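Local structure of glycoside hydrolase family 43 (Halothermothrix orenii, 4QQS) at residues Ile289-Phe294 and Pro308-Arg313; Gly255-Thr260 and Leu268-His273. The protein hydrolyses glycosidic bonds with alpha-L-arabinofuranosidase activity, as a thermostable family 43 enzyme built on a five-bladed beta-propeller. All blocks are in the same frame, centred on the assembly; numbering follows the deposited sequence.

Both contacts involve one blade of the five-bladed propeller, the antiparallel four-stranded sheet ordered 257-261, 268-275, 285-295, 298-302. Interaction 2 lies within the sheet and comes first along the chain, pairing the two strands on the sodium side, with its centre about 8 Å from the centre of the chain. Interaction 1 follows, its centre about 19 Å out, joining strand 285-295 to the loop 308-313 after strand 298-302. Their centres lie about 11 Å apart, and strands 268-275 and 285-295, neighbours in the sheet, join them directly: Tyr272 OH probably bonds to Asp290 OD2, and Pro312 packs on Phe269. A single blade thus links the sodium site to the C-terminal tail.

Interaction 1. Residues Ile289-Phe294 and Pro308-Arg313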
loop_
_atom_site.group_PDB
_atom_site.type_symbol
_atom_site.label_atom_id
_atom_site.label_comp_id
_atom_site.label_asym_id
_atom_site.label_seq_id
_atom_site.Cartn_x
_atom_site.Cartn_y
_atom_site.Cartn_z
ATOM N N ILE A 289 8.928 -5.440 -8.897
ATOM C CA ILE A 289 7.717 -5.548 -9.701
ATOM C C ILE A 289 7.571 -6.965 -10.227
ATOM O O ILE A 289 8.563 -7.679 -10.422
ATOM C CB ILE A 289 7.691 -4.541 -10.881
ATOM C CG1 ILE A 289 8.737 -4.887 -11.947
ATOM C CG2 ILE A 289 7.856 -3.108 -10.355
ATOM C CD1 ILE A 289 8.706 -3.955 -13.129
ATOM N N ASP A 290 6.339 -7.390 -10.478
ATOM C CA ASP A 290 6.117 -8.641 -11.189
ATOM C C ASP A 290 4.722 -8.638 -11.800
ATOM O O ASP A 290 3.853 -7.858 -11.414
ATOM C CB ASP A 290 6.325 -9.873 -10.275
ATOM C CG ASP A 290 7.770 -10.377 -10.242
ATOM O OD1 ASP A 290 8.392 -10.523 -11.322
ATOM O OD2 ASP A 290 8.264 -10.682 -9.121
ATOM N N ARG A 291 4.517 -9.517 -12.774
ATOM C CA ARG A 291 3.261 -9.574 -13.502
ATOM C C ARG A 291 2.134 -10.137 -12.649
ATOM O O ARG A 291 2.312 -11.132 -11.959
ATOM C CB ARG A 291 3.438 -10.392 -14.782
ATOM C CG ARG A 291 4.235 -9.627 -15.822
ATOM C CD ARG A 291 4.489 -10.430 -17.118
ATOM N NE ARG A 291 4.921 -9.496 -18.160
ATOM C CZ ARG A 291 6.163 -9.061 -18.351
ATOM N NH1 ARG A 291 7.187 -9.565 -17.677
ATOM N NH2 ARG A 291 6.382 -8.123 -19.258
ATOM N N LEU A 292 0.987 -9.469 -12.743
ATOM C CA LEU A 292 -0.228 -9.788 -12.010
ATOM C C LEU A 292 -1.318 -10.053 -13.044
ATOM O O LEU A 292 -1.441 -9.299 -14.007
ATOM C CB LEU A 292 -0.616 -8.572 -11.169
ATOM C CG LEU A 292 -1.826 -8.709 -10.264
ATOM C CD1 LEU A 292 -1.496 -9.624 -9.096
ATOM C CD2 LEU A 292 -2.252 -7.356 -9.751
ATOM N N TYR A 293 -2.103 -11.109 -12.870
ATOM C CA TYR A 293 -3.123 -11.455 -13.861
ATOM C C TYR A 293 -4.214 -12.297 -13.223
ATOM O O TYR A 293 -4.030 -12.861 -12.155
ATOM C CB TYR A 293 -2.494 -12.199 -15.049
ATOM C CG TYR A 293 -1.867 -13.531 -14.684
ATOM C CD1 TYR A 293 -0.612 -13.594 -14.101
ATOM C CD2 TYR A 293 -2.526 -14.733 -14.943
ATOM C CE1 TYR A 293 -0.026 -14.806 -13.772
ATOM C CE2 TYR A 293 -1.939 -15.952 -14.637
ATOM C CZ TYR A 293 -0.688 -15.987 -14.045
ATOM O OH TYR A 293 -0.097 -17.190 -13.712
ATOM N N PHE A 294 -5.344 -12.385 -13.908
ATOM C CA PHE A 294 -6.447 -13.225 -13.500
ATOM C C PHE A 294 -6.530 -14.449 -14.414
ATOM O O PHE A 294 -6.366 -14.349 -15.635
ATOM C CB PHE A 294 -7.756 -12.446 -13.585
ATOM C CG PHE A 294 -7.861 -11.302 -12.600
ATOM C CD1 PHE A 294 -7.385 -10.032 -12.907
ATOM C CD2 PHE A 294 -8.463 -11.491 -11.370
ATOM C CE1 PHE A 294 -7.502 -8.987 -12.005
ATOM C CE2 PHE A 294 -8.589 -10.440 -10.474
ATOM C CZ PHE A 294 -8.105 -9.197 -10.786
ATOM N N PRO A 308 16.225 -12.257 -14.986
ATOM C CA PRO A 308 15.737 -11.369 -16.046
ATOM C C PRO A 308 14.349 -11.740 -16.581
ATOM O O PRO A 308 14.113 -12.898 -16.946
ATOM C CB PRO A 308 16.797 -11.526 -17.138
ATOM C CG PRO A 308 18.027 -11.900 -16.396
ATOM C CD PRO A 308 17.567 -12.783 -15.287
ATOM N N GLN A 309 13.465 -10.750 -16.636
ATOM C CA GLN A 309 12.097 -10.923 -17.110
ATOM C C GLN A 309 11.861 -9.971 -18.264
ATOM O O GLN A 309 12.473 -8.911 -18.310
ATOM C CB GLN A 309 11.095 -10.567 -16.011
ATOM C CG GLN A 309 11.251 -11.350 -14.737
ATOM C CD GLN A 309 11.000 -12.819 -14.914
ATOM O OE1 GLN A 309 9.964 -13.233 -15.439
ATOM N NE2 GLN A 309 11.954 -13.633 -14.474
ATOM N N PRO A 310 10.939 -10.321 -19.176
ATOM C CA PRO A 310 10.580 -9.370 -20.232
ATOM C C PRO A 310 10.124 -8.042 -19.642
ATOM O O PRO A 310 9.372 -8.004 -18.665
ATOM C CB PRO A 310 9.429 -10.068 -20.964
ATOM C CG PRO A 310 9.656 -11.517 -20.713
ATOM C CD PRO A 310 10.197 -11.584 -19.313
ATOM N N GLY A 311 10.603 -6.951 -20.222
ATOM C CA GLY A 311 10.255 -5.631 -19.740
ATOM C C GLY A 311 8.754 -5.390 -19.762
ATOM O O GLY A 311 8.053 -5.976 -20.578
ATOM N N PRO A 312 8.246 -4.535 -18.861
ATOM C CA PRO A 312 6.825 -4.185 -18.924
ATOM C C PRO A 312 6.440 -3.741 -20.334
ATOM O O PRO A 312 7.149 -2.937 -20.935
ATOM C CB PRO A 312 6.715 -3.042 -17.904
ATOM C CG PRO A 312 7.779 -3.356 -16.902
ATOM C CD PRO A 312 8.926 -3.880 -17.728
ATOM N N ARG A 313 5.354 -4.291 -20.868
ATOM C CA ARG A 313 5.032 -4.107 -22.279
ATOM C C ARG A 313 4.851 -2.641 -22.631
ATOM O O ARG A 313 4.171 -1.885 -21.942
ATOM C CB ARG A 313 3.796 -4.921 -22.674
ATOM C CG ARG A 313 4.077 -6.430 -22.823
ATOM C CD ARG A 313 2.800 -7.261 -22.982
ATOM N NE ARG A 313 1.944 -6.579 -23.926
ATOM C CZ ARG A 313 2.018 -6.657 -25.241
ATOM N NH1 ARG A 313 2.791 -7.559 -25.828
ATOM N NH2 ARG A 313 1.252 -5.857 -25.954
HETATM O O HOH W 1 7.583 -11.861 -15.892
#
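Arg291 carries this contact. Its CG stands anti to the carbonyl carbon (chi1 -73°), and the chain runs extended from CG to NE, so the guanidinium reaches from the strand to the loop backbone. There it grips a single atom end-on: NH1 donates to Pro310 O at 2.9 Å, and NH2 donates to the same oxygen at 3.1 Å. The oxygen lies within 2° of the guanidinium plane, yet the two bonds differ at the acceptor. NH1 sits in the carbonyl plane on a lone pair, whereas NH2 comes from above that plane. NH2 also makes a weak bond to Gly311 O at 3.0 Å, again at the edge of the flat group. Water 1, in plane as well, accepts from Arg291 NH1 at 2.9 Å and donates to Gln309 OE1, extending the grip to a third loop residue. NE forms a salt bridge with Glu267, which also accepts from the backbone N of Arg313; together these bonds should fix the rotation of the guanidinium. Beside this polar cluster, Ile289 crosses Pro312 at about a right angle, CD1 touching CG at 3.9 Å. The C-terminal segment thus lies across the outer part of the blade: Pro312 also touches Val48 of another loop, while strand 285-295 is held between strands 268-275 and 298-302.

Interaction 2. Residues Gly255-Thr260 and Leu268-His273; sequences GHNSVT and LFVVYH. With NA (sodium ion), chain D.
Gly255 opens the pairing with His273 through two backbone bonds, the straighter one from His273 N to Gly255 O at 3.0 Å. That same oxygen lies over the centre of the His273 ring, 3.5 Å above its plane. At His256 the chain turns a corner, and the register slips by one residue before Ser258, a beta bulge. With CG anti to the backbone N (chi1 -162°), the His256 ring leads away from the partner strand, and NE2 binds the sodium at 2.8 Å. Asn257 crosses Val270 at about a right angle, CB against CG2 at 3.6 Å, while water 2, a sodium ligand, lies 2.7 Å from Asn257 O, within hydrogen-bonding distance. Ser258 restores the hydrogen-bonded pairing, with Val271 N donating to Ser258 O at 2.9 Å. Val259 CG1 touches Leu268 CD2 at 4.3 Å. On the face shared with Ser258, Thr260 CG2 meets Val271 CG2 obliquely, and paired backbone bonds join Thr260 to Phe269 near the hairpin turn. Glu75 and four waters complete the sodium shell. His256 also lies near Asp17, the predicted proton acceptor, so the bulged hairpin end places a metal ligand beside the probable active site, where the cation may influence nearby carboxylate charge.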
loop_
_atom_site.group_PDB
_atom_site.type_symbol
_atom_site.label_atom_id
_atom_site.label_comp_id
_atom_site.label_asym_id
_atom_site.label_seq_id
_atom_site.Cartn_x
_atom_site.Cartn_y
_atom_site.Cartn_z
ATOM N N GLY A 255 5.746 -7.885 0.278
ATOM C CA GLY A 255 4.606 -7.275 0.929
ATOM C C GLY A 255 4.307 -5.845 0.560
ATOM O O GLY A 255 4.988 -5.205 -0.239
ATOM N N HIS A 256 3.214 -5.410 1.197
ATOM C CA HIS A 256 2.634 -4.057 1.124
ATOM C C HIS A 256 2.712 -3.488 -0.260
ATOM O O HIS A 256 3.502 -2.571 -0.556
ATOM C CB HIS A 256 3.229 -3.084 2.220
ATOM C CG HIS A 256 2.386 -1.855 2.455
ATOM N ND1 HIS A 256 1.885 -1.442 3.638
ATOM C CD2 HIS A 256 1.969 -0.978 1.571
ATOM C CE1 HIS A 256 1.219 -0.358 3.462
ATOM N NE2 HIS A 256 1.237 -0.056 2.208
ATOM N N ASN A 257 1.828 -3.994 -1.118
ATOM C CA ASN A 257 1.914 -3.737 -2.531
ATOM C C ASN A 257 0.954 -2.670 -3.047
ATOM O O ASN A 257 -0.057 -2.314 -2.431
ATOM C CB ASN A 257 1.666 -5.018 -3.309
ATOM C CG ASN A 257 0.208 -5.427 -3.303
ATOM O OD1 ASN A 257 -0.290 -6.007 -2.338
ATOM N ND2 ASN A 257 -0.498 -5.094 -4.387
ATOM N N SER A 258 1.283 -2.194 -4.241
ATOM C CA SER A 258 0.341 -1.486 -5.092
ATOM C C SER A 258 0.252 -2.216 -6.433
ATOM O O SER A 258 0.890 -3.258 -6.624
ATOM C CB SER A 258 0.755 -0.023 -5.242
ATOM O OG SER A 258 2.071 0.108 -5.754
ATOM N N VAL A 259 -0.612 -1.718 -7.316
ATOM C CA VAL A 259 -0.818 -2.301 -8.636
ATOM C C VAL A 259 -0.847 -1.163 -9.658
ATOM O O VAL A 259 -1.457 -0.129 -9.406
ATOM C CB VAL A 259 -2.151 -3.070 -8.714
ATOM C CG1 VAL A 259 -2.341 -3.677 -10.099
ATOM C CG2 VAL A 259 -2.211 -4.155 -7.654
ATOM N N THR A 260 -0.191 -1.365 -10.794
ATOM C CA THR A 260 -0.242 -0.406 -11.885
ATOM C C THR A 260 -0.249 -1.188 -13.203
ATOM O O THR A 260 -0.337 -2.422 -13.207
ATOM C CB THR A 260 0.922 0.601 -11.763
ATOM O OG1 THR A 260 0.760 1.661 -12.704
ATOM C CG2 THR A 260 2.257 -0.073 -11.967
ATOM N N LEU A 268 -0.956 -5.839 -16.138
ATOM C CA LEU A 268 -0.812 -5.342 -14.780
ATOM C C LEU A 268 0.495 -5.813 -14.150
ATOM O O LEU A 268 0.982 -6.925 -14.399
ATOM C CB LEU A 268 -1.978 -5.816 -13.910
ATOM C CG LEU A 268 -3.379 -5.334 -14.297
ATOM C CD1 LEU A 268 -4.404 -5.938 -13.349
ATOM C CD2 LEU A 268 -3.474 -3.798 -14.297
ATOM N N PHE A 269 1.037 -4.938 -13.304
ATOM C CA PHE A 269 2.162 -5.259 -12.439
ATOM C C PHE A 269 1.798 -4.997 -10.988
ATOM O O PHE A 269 1.226 -3.956 -10.651
ATOM C CB PHE A 269 3.398 -4.429 -12.801
ATOM C CG PHE A 269 4.164 -4.999 -13.961
ATOM C CD1 PHE A 269 3.748 -4.774 -15.264
ATOM C CD2 PHE A 269 5.258 -5.812 -13.744
ATOM C CE1 PHE A 269 4.419 -5.345 -16.328
ATOM C CE2 PHE A 269 5.922 -6.391 -14.810
ATOM C CZ PHE A 269 5.501 -6.151 -16.093
ATOM N N VAL A 270 2.178 -5.943 -10.137
ATOM C CA VAL A 270 2.222 -5.719 -8.708
ATOM C C VAL A 270 3.582 -5.106 -8.372
ATOM O O VAL A 270 4.614 -5.519 -8.907
ATOM C CB VAL A 270 1.978 -7.042 -7.916
ATOM C CG1 VAL A 270 2.982 -8.146 -8.263
ATOM C CG2 VAL A 270 1.965 -6.787 -6.436
ATOM N N VAL A 271 3.557 -4.086 -7.520
ATOM C CA VAL A 271 4.747 -3.401 -7.046
ATOM C C VAL A 271 4.800 -3.671 -5.549
ATOM O O VAL A 271 3.854 -3.364 -4.839
ATOM C CB VAL A 271 4.688 -1.894 -7.314
ATOM C CG1 VAL A 271 5.989 -1.251 -6.863
ATOM C CG2 VAL A 271 4.411 -1.602 -8.801
ATOM N N TYR A 272 5.879 -4.280 -5.072
ATOM C CA TYR A 272 5.936 -4.786 -3.709
ATOM C C TYR A 272 7.343 -4.667 -3.157
ATOM O O TYR A 272 8.310 -4.581 -3.916
ATOM C CB TYR A 272 5.450 -6.249 -3.654
ATOM C CG TYR A 272 6.285 -7.211 -4.468
ATOM C CD1 TYR A 272 6.111 -7.340 -5.841
ATOM C CD2 TYR A 272 7.260 -7.978 -3.857
ATOM C CE1 TYR A 272 6.892 -8.222 -6.590
ATOM C CE2 TYR A 272 8.040 -8.872 -4.594
ATOM C CZ TYR A 272 7.862 -8.982 -5.958
ATOM O OH TYR A 272 8.665 -9.865 -6.646
ATOM N N HIS A 273 7.459 -4.670 -1.836
ATOM C CA HIS A 273 8.776 -4.652 -1.231
ATOM C C HIS A 273 9.211 -6.039 -0.790
ATOM O O HIS A 273 8.398 -6.925 -0.614
ATOM C CB HIS A 273 8.885 -3.645 -0.093
ATOM C CG HIS A 273 8.062 -3.929 1.121
ATOM N ND1 HIS A 273 8.020 -5.101 1.854
ATOM C CD2 HIS A 273 7.287 -3.046 1.774
ATOM C CE1 HIS A 273 7.211 -4.908 2.894
ATOM N NE2 HIS A 273 6.775 -3.667 2.868
HETATM NA NA NA D . -0.854 1.036 0.775
HETATM O O HOH W 2 -0.768 -1.438 -0.024
HETATM O O HOH W 3 0.701 1.687 -0.573
HETATM O O HOH W 4 -2.661 0.436 2.193
HETATM O O HOH W 5 -0.874 2.693 2.293
#